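Local coordinates for protein putative peptidase (Chlamydophila abortus, PDB 3CE2) that probably cleaves small peptides as a zinc-dependent oligopeptidase of the M3B family, at residues L388-T393 with S398-E403; T176-A181 with I251-F256; S71-L76 with P143-Y148; D286-N291 with N506-E511. All coordinates share one frame; numbering follows the deposited sequence.

The four contacts are scattered through a single, largely helical chain, with centres about 31 to 49 Å apart, and none touches another. Contact 3 comes first along the chain, joining helix 66-96 to the loop before helix 149-156. Contact 2 follows, bringing the turn that leads into helix 180-192 against helix 240-260 and so linking the Oligopeptidase F and peptidase M3 parts of the sequence. Contact 4 then closes a loop of more than 200 residues between helices 278-289 and 494-509, and contact 1 is nested inside it, between zinc-binding helix 394-416 and the loop leading into it. Contacts 3 and 4 lie on opposite sides of the chain's centre. Contact 1 alone of the four holds a zinc ligand.

Contact 1. Residues L388-T393 with S398-E403; sequences LNYTGT and SVIAHE. With ZN (zinc ion), chain D.
I400, on the helix 394-416 that carries the zinc-binding HExxH motif of this metallopeptidase family, packs against L388 and Y390 in the loop leading from strand 385-387 into that same helix. The meeting is wholly apolar. CG1 of I400 lies 3.7 Å from CD2 of L388, where the two side chains cross at about a right angle, and the terminal CD1 of I400 comes within 4.0 Å of CE1 on the Y390 ring, approaching it at a slant. I400 serves both partners because its CG1 branch leaves anti to the carbonyl carbon (chi1 -66°) and then runs on extended, carrying CD1 outward from the helix. The backbone N of G392 sits 3.5 Å above one face of the tyrosine ring, toward the rim, and the phenol OH is hydrogen-bonded to the carbonyl of Y328. A333 of helix 330-340 touches both Y390 and I400.

Two residues on from I400, H402 turns another way and gives NE2 to the zinc ion at 2.1 Å. H406 and E430 bind the same metal, while E437 is hydrogen-bonded to ND1 of H402; together with the zinc bond this sets the rotation of the imidazole. The helical turn is therefore two-sided: non-directional carbon contacts pack it against its own lead-in loop, whereas directional bonds to metal and carboxylate hold the zinc-facing side.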
loop_
_atom_site.group_PDB
_atom_site.type_symbol
_atom_site.label_atom_id
_atom_site.label_comp_id
_atom_site.label_asym_id
_atom_site.label_seq_id
_atom_site.Cartn_x
_atom_site.Cartn_y
_atom_site.Cartn_z
ATOM N N LEU A 388 -16.159 -3.741 7.660
ATOM C CA LEU A 388 -16.360 -4.896 6.794
ATOM C C LEU A 388 -17.695 -4.793 6.026
ATOM O O LEU A 388 -18.609 -4.026 6.403
ATOM C CB LEU A 388 -16.392 -6.168 7.661
ATOM C CG LEU A 388 -15.241 -7.180 7.778
ATOM C CD1 LEU A 388 -13.898 -6.543 7.843
ATOM C CD2 LEU A 388 -15.430 -8.096 8.983
ATOM N N ASN A 389 -17.811 -5.570 4.953
ATOM C CA ASN A 389 -19.097 -5.820 4.303
ATOM C C ASN A 389 -19.268 -7.331 4.180
ATOM O O ASN A 389 -19.287 -7.899 3.083
ATOM C CB ASN A 389 -19.163 -5.109 2.954
ATOM C CG ASN A 389 -19.582 -3.653 3.099
ATOM O OD1 ASN A 389 -20.758 -3.354 3.355
ATOM N ND2 ASN A 389 -18.617 -2.737 2.963
ATOM N N TYR A 390 -19.351 -7.980 5.336
ATOM C CA TYR A 390 -19.121 -9.411 5.416
ATOM C C TYR A 390 -20.198 -10.171 4.668
ATOM O O TYR A 390 -21.363 -10.006 4.970
ATOM C CB TYR A 390 -19.032 -9.876 6.879
ATOM C CG TYR A 390 -18.655 -11.314 6.935
ATOM C CD1 TYR A 390 -17.338 -11.699 6.735
ATOM C CD2 TYR A 390 -19.623 -12.307 7.099
ATOM C CE1 TYR A 390 -16.977 -13.050 6.726
ATOM C CE2 TYR A 390 -19.276 -13.653 7.097
ATOM C CZ TYR A 390 -17.949 -14.023 6.904
ATOM O OH TYR A 390 -17.573 -15.357 6.900
ATOM N N THR A 391 -19.819 -10.997 3.694
ATOM C CA THR A 391 -20.829 -11.726 2.893
ATOM C C THR A 391 -20.778 -13.252 3.038
ATOM O O THR A 391 -21.717 -13.936 2.646
ATOM C CB THR A 391 -20.851 -11.316 1.361
ATOM O OG1 THR A 391 -19.536 -11.405 0.786
ATOM C CG2 THR A 391 -21.382 -9.893 1.184
ATOM N N GLY A 392 -19.698 -13.789 3.593
ATOM C CA GLY A 392 -19.671 -15.208 3.934
ATOM C C GLY A 392 -18.775 -16.097 3.096
ATOM O O GLY A 392 -18.792 -17.311 3.263
ATOM N N THR A 393 -17.983 -15.511 2.205
ATOM C CA THR A 393 -17.130 -16.303 1.310
ATOM C C THR A 393 -15.716 -16.421 1.870
ATOM O O THR A 393 -15.342 -15.713 2.810
ATOM C CB THR A 393 -17.002 -15.640 -0.091
ATOM O OG1 THR A 393 -16.240 -14.425 0.030
ATOM C CG2 THR A 393 -18.392 -15.318 -0.725
ATOM N N SER A 398 -10.525 -13.889 4.357
ATOM C CA SER A 398 -9.177 -13.362 4.216
ATOM C C SER A 398 -9.127 -11.824 4.356
ATOM O O SER A 398 -8.100 -11.249 4.741
ATOM C CB SER A 398 -8.563 -13.804 2.890
ATOM O OG SER A 398 -8.826 -12.816 1.927
ATOM N N VAL A 399 -10.237 -11.165 4.054
ATOM C CA VAL A 399 -10.331 -9.726 4.243
ATOM C C VAL A 399 -10.302 -9.406 5.751
ATOM O O VAL A 399 -9.665 -8.444 6.190
ATOM C CB VAL A 399 -11.587 -9.144 3.526
ATOM C CG1 VAL A 399 -11.891 -7.746 3.999
ATOM C CG2 VAL A 399 -11.366 -9.139 2.026
ATOM N N ILE A 400 -10.967 -10.238 6.549
ATOM C CA ILE A 400 -10.816 -10.145 7.996
ATOM C C ILE A 400 -9.353 -10.356 8.395
ATOM O O ILE A 400 -8.826 -9.603 9.217
ATOM C CB ILE A 400 -11.633 -11.203 8.711
ATOM C CG1 ILE A 400 -13.110 -10.963 8.517
ATOM C CG2 ILE A 400 -11.319 -11.216 10.194
ATOM C CD1 ILE A 400 -13.933 -12.060 9.137
ATOM N N ALA A 401 -8.701 -11.375 7.821
ATOM C CA ALA A 401 -7.289 -11.628 8.123
ATOM C C ALA A 401 -6.425 -10.437 7.717
ATOM O O ALA A 401 -5.517 -10.046 8.449
ATOM C CB ALA A 401 -6.787 -12.910 7.465
ATOM N N HIS A 402 -6.726 -9.846 6.566
ATOM C CA HIS A 402 -5.996 -8.669 6.087
ATOM C C HIS A 402 -6.197 -7.461 7.009
ATOM O O HIS A 402 -5.231 -6.867 7.504
ATOM C CB HIS A 402 -6.485 -8.340 4.685
ATOM C CG HIS A 402 -5.710 -7.264 3.994
ATOM N ND1 HIS A 402 -4.699 -7.538 3.095
ATOM C CD2 HIS A 402 -5.828 -5.913 4.030
ATOM C CE1 HIS A 402 -4.220 -6.403 2.614
ATOM N NE2 HIS A 402 -4.877 -5.402 3.179
ATOM N N GLU A 403 -7.458 -7.103 7.236
ATOM C CA GLU A 403 -7.777 -5.938 8.044
ATOM C C GLU A 403 -7.379 -6.171 9.494
ATOM O O GLU A 403 -6.953 -5.245 10.176
ATOM C CB GLU A 403 -9.264 -5.566 7.929
ATOM C CG GLU A 403 -9.682 -5.145 6.518
ATOM C CD GLU A 403 -8.786 -4.057 5.910
ATOM O OE1 GLU A 403 -8.007 -3.405 6.643
ATOM O OE2 GLU A 403 -8.845 -3.848 4.684
HETATM ZN ZN ZN D . -4.324 -3.392 3.200
#

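Contact 2. Residues T176-A181 with I251-F256; sequences TPLEVA and IQAHVF
L178 carries this contact alone from its side, fitting its forked end against A253 and F256 of helix 240-260. Here the two backbones come closest, with the CA atoms of L178 and A253 6.8 Å apart, a spacing consistent with the small side chain of A253. The two branches of the leucine divide the work: CD2 stands 4.1 Å from CB of A253, and CD1 lies 4.0 Å from CD2 of the F256 ring and nearly as close to CE2. With CG anti to the carbonyl carbon (chi1 -73°), the L178 side chain reaches straight across to the helix, meeting the phenylalanine at a slant. The carbonyl O of A253 lies at the edge of the F256 ring, in its plane.

In the fold this is where the bend between helix 165-174 and helix 180-192 leans on helix 240-260, joining parts of the sequence assigned to the Oligopeptidase F and peptidase M3 families. A backbone bond of 3.0 Å from E179 N to T176 O closes that bend. F256 reaches back to L171 and A174 of helix 165-174, while the buried H254 faces helix 451-487 and hydrogen-bonds H483 there.

Burial falls off quickly from A253, the buried member: L178 and F256 are partly exposed and both touch crystal neighbours. On the bend, T176, P177 and V180 are solvent-exposed, take no part, and likewise touch neighbouring molecules.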
loop_
_atom_site.group_PDB
_atom_site.type_symbol
_atom_site.label_atom_id
_atom_site.label_comp_id
_atom_site.label_asym_id
_atom_site.label_seq_id
_atom_site.Cartn_x
_atom_site.Cartn_y
_atom_site.Cartn_z
ATOM N N THR A 176 1.646 22.643 -10.384
ATOM C CA THR A 176 0.405 22.837 -11.107
ATOM C C THR A 176 0.522 22.484 -12.605
ATOM O O THR A 176 -0.071 21.514 -13.061
ATOM C CB THR A 176 -0.089 24.261 -10.882
ATOM O OG1 THR A 176 -0.355 24.428 -9.487
ATOM C CG2 THR A 176 -1.357 24.549 -11.659
ATOM N N PRO A 177 1.311 23.246 -13.371
ATOM C CA PRO A 177 1.478 22.908 -14.777
ATOM C C PRO A 177 1.953 21.473 -15.033
ATOM O O PRO A 177 1.620 20.890 -16.083
ATOM C CB PRO A 177 2.547 23.898 -15.252
ATOM C CG PRO A 177 3.160 24.431 -14.017
ATOM C CD PRO A 177 2.067 24.452 -13.017
ATOM N N LEU A 178 2.722 20.906 -14.108
ATOM C CA LEU A 178 3.288 19.582 -14.343
ATOM C C LEU A 178 2.306 18.441 -14.057
ATOM O O LEU A 178 2.668 17.278 -14.147
ATOM C CB LEU A 178 4.574 19.386 -13.555
ATOM C CG LEU A 178 5.734 20.181 -14.143
ATOM C CD1 LEU A 178 6.872 20.202 -13.153
ATOM C CD2 LEU A 178 6.184 19.610 -15.504
ATOM N N GLU A 179 1.065 18.768 -13.719
ATOM C CA GLU A 179 0.066 17.736 -13.549
ATOM C C GLU A 179 -0.420 17.267 -14.912
ATOM O O GLU A 179 -1.120 16.251 -15.010
ATOM C CB GLU A 179 -1.148 18.286 -12.816
ATOM C CG GLU A 179 -1.019 18.445 -11.324
ATOM C CD GLU A 179 -2.258 19.100 -10.746
ATOM O OE1 GLU A 179 -2.752 20.078 -11.354
ATOM O OE2 GLU A 179 -2.746 18.629 -9.697
ATOM N N VAL A 180 -0.099 18.024 -15.963
ATOM C CA VAL A 180 -0.803 17.798 -17.216
ATOM C C VAL A 180 -0.549 16.404 -17.743
ATOM O O VAL A 180 -1.470 15.766 -18.208
ATOM C CB VAL A 180 -0.536 18.846 -18.318
ATOM C CG1 VAL A 180 0.871 18.753 -18.836
ATOM C CG2 VAL A 180 -1.490 18.602 -19.454
ATOM N N ALA A 181 0.679 15.915 -17.643
ATOM C CA ALA A 181 0.956 14.613 -18.216
ATOM C C ALA A 181 -0.023 13.564 -17.684
ATOM O O ALA A 181 -0.709 12.895 -18.466
ATOM C CB ALA A 181 2.407 14.201 -18.005
ATOM N N ILE A 251 8.382 11.585 -16.741
ATOM C CA ILE A 251 9.735 11.291 -16.339
ATOM C C ILE A 251 10.622 12.536 -16.360
ATOM O O ILE A 251 11.460 12.706 -15.478
ATOM C CB ILE A 251 10.370 10.232 -17.206
ATOM C CG1 ILE A 251 9.540 8.941 -17.222
ATOM C CG2 ILE A 251 11.823 10.009 -16.787
ATOM C CD1 ILE A 251 9.058 8.407 -15.880
ATOM N N GLN A 252 10.459 13.397 -17.363
ATOM C CA GLN A 252 11.245 14.625 -17.420
ATOM C C GLN A 252 10.847 15.532 -16.262
ATOM O O GLN A 252 11.651 16.313 -15.763
ATOM C CB GLN A 252 11.054 15.370 -18.743
ATOM C CG GLN A 252 11.907 14.870 -19.924
ATOM C CD GLN A 252 13.430 14.813 -19.622
ATOM O OE1 GLN A 252 14.031 15.746 -19.038
ATOM N NE2 GLN A 252 14.054 13.718 -20.036
ATOM N N ALA A 253 9.603 15.431 -15.822
ATOM C CA ALA A 253 9.192 16.166 -14.636
ATOM C C ALA A 253 10.040 15.739 -13.431
ATOM O O ALA A 253 10.590 16.581 -12.723
ATOM C CB ALA A 253 7.725 15.961 -14.365
ATOM N N HIS A 254 10.172 14.434 -13.216
ATOM C CA HIS A 254 10.973 13.961 -12.104
ATOM C C HIS A 254 12.405 14.425 -12.236
ATOM O O HIS A 254 13.015 14.841 -11.249
ATOM C CB HIS A 254 10.915 12.447 -11.975
ATOM C CG HIS A 254 9.543 11.938 -11.710
ATOM N ND1 HIS A 254 9.135 10.675 -12.072
ATOM C CD2 HIS A 254 8.468 12.541 -11.157
ATOM C CE1 HIS A 254 7.868 10.515 -11.733
ATOM N NE2 HIS A 254 7.437 11.636 -11.180
ATOM N N VAL A 255 12.933 14.387 -13.455
ATOM C CA VAL A 255 14.302 14.856 -13.696
ATOM C C VAL A 255 14.451 16.329 -13.358
ATOM O O VAL A 255 15.448 16.742 -12.797
ATOM C CB VAL A 255 14.720 14.623 -15.130
ATOM C CG1 VAL A 255 16.098 15.219 -15.394
ATOM C CG2 VAL A 255 14.703 13.140 -15.424
ATOM N N PHE A 256 13.437 17.114 -13.681
ATOM C CA PHE A 256 13.469 18.529 -13.376
ATOM C C PHE A 256 13.558 18.741 -11.876
ATOM O O PHE A 256 14.428 19.465 -11.407
ATOM C CB PHE A 256 12.236 19.211 -13.957
ATOM C CG PHE A 256 11.862 20.505 -13.281
ATOM C CD1 PHE A 256 12.536 21.685 -13.576
ATOM C CD2 PHE A 256 10.804 20.551 -12.386
ATOM C CE1 PHE A 256 12.172 22.879 -12.988
ATOM C CE2 PHE A 256 10.428 21.744 -11.787
ATOM C CZ PHE A 256 11.123 22.906 -12.086
#

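Contact 3. Residues S71-L76 with P143-Y148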
loop_
_atom_site.group_PDB
_atom_site.type_symbol
_atom_site.label_atom_id
_atom_site.label_comp_id
_atom_site.label_asym_id
_atom_site.label_seq_id
_atom_site.Cartn_x
_atom_site.Cartn_y
_atom_site.Cartn_z
ATOM N N SER A 71 8.096 23.642 22.843
ATOM C CA SER A 71 6.772 24.196 23.068
ATOM C C SER A 71 5.879 24.112 21.810
ATOM O O SER A 71 4.723 23.688 21.890
ATOM C CB SER A 71 6.889 25.642 23.525
ATOM O OG SER A 71 5.605 26.154 23.809
ATOM N N LEU A 72 6.426 24.523 20.666
ATOM C CA LEU A 72 5.768 24.403 19.369
ATOM C C LEU A 72 5.260 22.983 19.070
ATOM O O LEU A 72 4.046 22.760 18.920
ATOM C CB LEU A 72 6.738 24.830 18.283
ATOM C CG LEU A 72 6.253 24.586 16.869
ATOM C CD1 LEU A 72 4.870 25.166 16.730
ATOM C CD2 LEU A 72 7.206 25.229 15.866
ATOM N N LEU A 73 6.192 22.033 18.993
ATOM C CA LEU A 73 5.867 20.633 18.762
ATOM C C LEU A 73 4.787 20.165 19.735
ATOM O O LEU A 73 3.801 19.564 19.338
ATOM C CB LEU A 73 7.109 19.763 18.952
ATOM C CG LEU A 73 8.316 20.059 18.076
ATOM C CD1 LEU A 73 9.403 19.044 18.343
ATOM C CD2 LEU A 73 7.943 20.050 16.594
ATOM N N THR A 74 4.996 20.433 21.014
ATOM C CA THR A 74 4.115 19.983 22.066
ATOM C C THR A 74 2.680 20.404 21.774
ATOM O O THR A 74 1.719 19.652 21.983
ATOM C CB THR A 74 4.600 20.584 23.423
ATOM O OG1 THR A 74 5.690 19.790 23.905
ATOM C CG2 THR A 74 3.502 20.611 24.484
ATOM N N THR A 75 2.558 21.617 21.271
ATOM C CA THR A 75 1.280 22.255 21.140
ATOM C C THR A 75 0.634 21.829 19.855
ATOM O O THR A 75 -0.580 21.674 19.792
ATOM C CB THR A 75 1.447 23.771 21.130
ATOM O OG1 THR A 75 1.757 24.203 22.461
ATOM C CG2 THR A 75 0.180 24.435 20.661
ATOM N N LEU A 76 1.443 21.623 18.827
ATOM C CA LEU A 76 0.854 21.229 17.587
ATOM C C LEU A 76 0.474 19.751 17.608
ATOM O O LEU A 76 -0.582 19.379 17.090
ATOM C CB LEU A 76 1.682 21.686 16.385
ATOM C CG LEU A 76 2.834 20.912 15.797
ATOM C CD1 LEU A 76 2.275 19.808 14.926
ATOM C CD2 LEU A 76 3.642 21.862 14.958
ATOM N N PRO A 143 18.262 17.652 24.980
ATOM C CA PRO A 143 17.507 16.685 25.792
ATOM C C PRO A 143 16.037 17.004 26.003
ATOM O O PRO A 143 15.229 16.084 26.170
ATOM C CB PRO A 143 18.263 16.681 27.132
ATOM C CG PRO A 143 19.649 17.236 26.770
ATOM C CD PRO A 143 19.341 18.287 25.755
ATOM N N CYS A 144 15.649 18.268 26.002
ATOM C CA CYS A 144 14.203 18.505 26.102
ATOM C C CYS A 144 13.510 18.156 24.791
ATOM O O CYS A 144 12.290 17.927 24.777
ATOM C CB CYS A 144 13.874 19.935 26.506
ATOM S SG CYS A 144 14.619 21.062 25.390
ATOM N N LEU A 145 14.294 18.108 23.708
ATOM C CA LEU A 145 13.840 17.600 22.404
ATOM C C LEU A 145 14.114 16.119 22.154
ATOM O O LEU A 145 13.818 15.621 21.072
ATOM C CB LEU A 145 14.524 18.361 21.278
ATOM C CG LEU A 145 14.100 19.810 21.160
ATOM C CD1 LEU A 145 14.876 20.531 20.036
ATOM C CD2 LEU A 145 12.615 19.862 20.981
ATOM N N ALA A 146 14.701 15.417 23.116
ATOM C CA ALA A 146 15.154 14.039 22.844
ATOM C C ALA A 146 14.035 13.081 22.423
ATOM O O ALA A 146 14.272 12.197 21.627
ATOM C CB ALA A 146 15.989 13.448 24.017
ATOM N N PRO A 147 12.828 13.223 22.990
ATOM C CA PRO A 147 11.710 12.359 22.543
ATOM C C PRO A 147 11.230 12.614 21.122
ATOM O O PRO A 147 10.457 11.822 20.598
ATOM C CB PRO A 147 10.579 12.691 23.534
ATOM C CG PRO A 147 11.303 13.306 24.759
ATOM C CD PRO A 147 12.444 14.081 24.130
ATOM N N TYR A 148 11.684 13.706 20.518
ATOM C CA TYR A 148 11.221 14.135 19.206
ATOM C C TYR A 148 12.392 14.164 18.261
ATOM O O TYR A 148 12.418 14.946 17.317
ATOM C CB TYR A 148 10.589 15.533 19.273
ATOM C CG TYR A 148 9.566 15.674 20.379
ATOM C CD1 TYR A 148 8.228 15.308 20.179
ATOM C CD2 TYR A 148 9.940 16.133 21.642
ATOM C CE1 TYR A 148 7.291 15.411 21.200
ATOM C CE2 TYR A 148 9.014 16.226 22.675
ATOM C CZ TYR A 148 7.695 15.870 22.445
ATOM O OH TYR A 148 6.791 15.995 23.470
#
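The CA atoms of L73 and Y148 make the nearest backbone approach, 8.4 Å, between a turn of helix 66-96 and a chain that folds through a type I turn from P143 to A146, then a short 3-10 segment at A146 and P147. Y148 ends this run as the N-cap residue of helix 149-156. At that spacing the side chains do the touching.

L73 is the central one: its CD1 lies 3.8 Å from CB of Y148 and almost as near to CG, at the root of the ring, the two side chains running antiparallel past one another. The same methyl meets CD2 of L145 at 4.2 Å, a looser touch. Further out, T74 OG1 and the phenol OH of Y148 stand 4.0 Å apart, too far for a bond, and the threonine hydroxyl is hydrogen-bonded to the carbonyl of L70 in its own helix. On one face of the tyrosine ring P147 CB sits 3.9 Å above the plane, toward the rim.

The contact thus packs the loop between helices 133-141 and 149-156 onto helix 66-96, in the helical N-terminal part of the chain and away from the zinc sites. L145 also packs on L69 and L70 and touches S66, while L73 meets Y151 and L152 of helix 149-156. H420, just beyond the zinc-binding helix 394-416, adds its ring to Y148 and a hydrogen bond to the P147 carbonyl.

Contact 4. Residues D286-N291 with N506-E511; sequences DIVKKN and NEFYGE
K289 crosses F508 at a slant and reaches past it to E507, joining helix 278-289 to helix 494-509 where each nears its C-terminal end. This is helix-to-helix packing within the M3 peptidase portion of the chain. The lysine leaves its helix with CG anti to the carbonyl carbon (chi1 -73°) and is extended from there on, so its methylenes pass the ring before the ammonium group arrives at the carboxylate. CG of K289 is 3.9 Å from CZ of F508, and CE is 4.1 Å from CE2 of the same ring. V288 meets the neighbouring part of the ring, its CG1 standing 3.9 Å from CE1 of F508, again at an oblique angle.

E507 is extended too and crosses K289 at a slant, presenting both carboxylate oxygens to NZ in a salt bridge whose hydrogen bonds are weak. E507 is solvent-exposed, which would probably screen the attraction, whereas V288 and F508 are buried. V288 goes on to F470 and V473 of helix 451-487 and to I592 of helix 590-607; F508 touches L474 and I295, so the ring is wedged among several helices. The side chain of H484, a zinc ligand on helix 451-487, is about 11 Å from that of K289.

At the charged end, K289 NZ is equally far from E507 OE1 and OE2, at 3.4 Å each.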
loop_
_atom_site.group_PDB
_atom_site.type_symbol
_atom_site.label_atom_id
_atom_site.label_comp_id
_atom_site.label_asym_id
_atom_site.label_seq_id
_atom_site.Cartn_x
_atom_site.Cartn_y
_atom_site.Cartn_z
ATOM N N ASP A 286 18.305 -6.982 -9.149
ATOM C CA ASP A 286 19.283 -7.957 -9.602
ATOM C C ASP A 286 18.930 -9.335 -9.057
ATOM O O ASP A 286 18.833 -10.312 -9.816
ATOM C CB ASP A 286 20.713 -7.532 -9.250
ATOM C CG ASP A 286 21.077 -6.122 -9.819
ATOM O OD1 ASP A 286 20.426 -5.663 -10.787
ATOM O OD2 ASP A 286 22.014 -5.453 -9.300
ATOM N N ILE A 287 18.692 -9.428 -7.756
ATOM C CA ILE A 287 18.419 -10.743 -7.175
ATOM C C ILE A 287 17.153 -11.349 -7.765
ATOM O O ILE A 287 17.107 -12.539 -8.064
ATOM C CB ILE A 287 18.363 -10.728 -5.627
ATOM C CG1 ILE A 287 19.709 -11.150 -5.040
ATOM C CG2 ILE A 287 17.416 -11.760 -5.146
ATOM C CD1 ILE A 287 20.833 -10.101 -5.175
ATOM N N VAL A 288 16.133 -10.521 -7.954
ATOM C CA VAL A 288 14.882 -11.013 -8.480
ATOM C C VAL A 288 15.055 -11.538 -9.904
ATOM O O VAL A 288 14.603 -12.635 -10.210
ATOM C CB VAL A 288 13.770 -9.959 -8.395
ATOM C CG1 VAL A 288 12.587 -10.401 -9.213
ATOM C CG2 VAL A 288 13.332 -9.798 -6.952
ATOM N N LYS A 289 15.727 -10.776 -10.764
ATOM C CA LYS A 289 16.029 -11.269 -12.113
ATOM C C LYS A 289 16.778 -12.597 -12.090
ATOM O O LYS A 289 16.462 -13.492 -12.863
ATOM C CB LYS A 289 16.858 -10.259 -12.894
ATOM C CG LYS A 289 16.084 -9.046 -13.336
ATOM C CD LYS A 289 16.968 -8.089 -14.132
ATOM C CE LYS A 289 16.201 -6.822 -14.480
ATOM N NZ LYS A 289 16.988 -5.950 -15.397
ATOM N N LYS A 290 17.776 -12.732 -11.215
ATOM C CA LYS A 290 18.485 -14.000 -11.123
ATOM C C LYS A 290 17.607 -15.131 -10.608
ATOM O O LYS A 290 18.038 -16.278 -10.646
ATOM C CB LYS A 290 19.727 -13.904 -10.254
ATOM C CG LYS A 290 20.885 -13.103 -10.838
ATOM C CD LYS A 290 22.014 -13.128 -9.839
ATOM C CE LYS A 290 22.682 -11.774 -9.723
ATOM N NZ LYS A 290 22.994 -11.434 -8.298
ATOM N N ASN A 291 16.396 -14.834 -10.121
ATOM C CA ASN A 291 15.483 -15.909 -9.727
ATOM C C ASN A 291 14.307 -16.068 -10.650
ATOM O O ASN A 291 13.331 -16.779 -10.317
ATOM C CB ASN A 291 15.003 -15.765 -8.303
ATOM C CG ASN A 291 16.138 -15.836 -7.305
ATOM O OD1 ASN A 291 16.324 -16.841 -6.629
ATOM N ND2 ASN A 291 16.911 -14.765 -7.222
ATOM N N ASN A 506 11.502 -10.203 -21.269
ATOM C CA ASN A 506 12.305 -11.318 -21.630
ATOM C C ASN A 506 13.132 -11.843 -20.486
ATOM O O ASN A 506 13.103 -13.036 -20.215
ATOM C CB ASN A 506 13.188 -10.944 -22.791
ATOM C CG ASN A 506 13.061 -11.919 -23.884
ATOM O OD1 ASN A 506 13.519 -13.052 -23.757
ATOM N ND2 ASN A 506 12.361 -11.527 -24.951
ATOM N N GLU A 507 13.857 -10.959 -19.809
ATOM C CA GLU A 507 14.614 -11.360 -18.615
ATOM C C GLU A 507 13.726 -12.085 -17.608
ATOM O O GLU A 507 14.203 -12.941 -16.881
ATOM C CB GLU A 507 15.335 -10.167 -17.951
ATOM C CG GLU A 507 16.326 -9.456 -18.868
ATOM C CD GLU A 507 17.078 -8.306 -18.188
ATOM O OE1 GLU A 507 17.904 -8.596 -17.292
ATOM O OE2 GLU A 507 16.866 -7.113 -18.555
ATOM N N PHE A 508 12.437 -11.772 -17.572
ATOM C CA PHE A 508 11.588 -12.360 -16.552
ATOM C C PHE A 508 10.837 -13.551 -17.067
ATOM O O PHE A 508 10.643 -14.524 -16.358
ATOM C CB PHE A 508 10.579 -11.345 -16.026
ATOM C CG PHE A 508 11.165 -10.342 -15.081
ATOM C CD1 PHE A 508 10.986 -10.466 -13.718
ATOM C CD2 PHE A 508 11.887 -9.271 -15.548
ATOM C CE1 PHE A 508 11.538 -9.545 -12.845
ATOM C CE2 PHE A 508 12.422 -8.333 -14.672
ATOM C CZ PHE A 508 12.247 -8.482 -13.323
ATOM N N TYR A 509 10.404 -13.484 -18.310
ATOM C CA TYR A 509 9.409 -14.425 -18.756
ATOM C C TYR A 509 9.868 -15.217 -19.949
ATOM O O TYR A 509 9.146 -16.113 -20.410
ATOM C CB TYR A 509 8.139 -13.658 -19.118
ATOM C CG TYR A 509 7.493 -12.951 -17.950
ATOM C CD1 TYR A 509 6.884 -13.670 -16.927
ATOM C CD2 TYR A 509 7.482 -11.567 -17.877
ATOM C CE1 TYR A 509 6.280 -13.031 -15.861
ATOM C CE2 TYR A 509 6.903 -10.918 -16.808
ATOM C CZ TYR A 509 6.295 -11.649 -15.806
ATOM O OH TYR A 509 5.722 -10.987 -14.736
ATOM N N GLY A 510 11.059 -14.875 -20.452
ATOM C CA GLY A 510 11.642 -15.478 -21.663
ATOM C C GLY A 510 11.658 -17.000 -21.735
ATOM O O GLY A 510 11.371 -17.585 -22.782
ATOM N N GLU A 511 11.983 -17.658 -20.631
ATOM C CA GLU A 511 12.058 -19.108 -20.660
ATOM C C GLU A 511 10.708 -19.790 -20.639
ATOM O O GLU A 511 10.651 -21.005 -20.680
ATOM C CB GLU A 511 12.906 -19.650 -19.497
ATOM C CG GLU A 511 14.362 -19.189 -19.506
ATOM C CD GLU A 511 15.015 -19.343 -20.873
ATOM O OE1 GLU A 511 15.290 -20.494 -21.283
ATOM O OE2 GLU A 511 15.255 -18.310 -21.538
#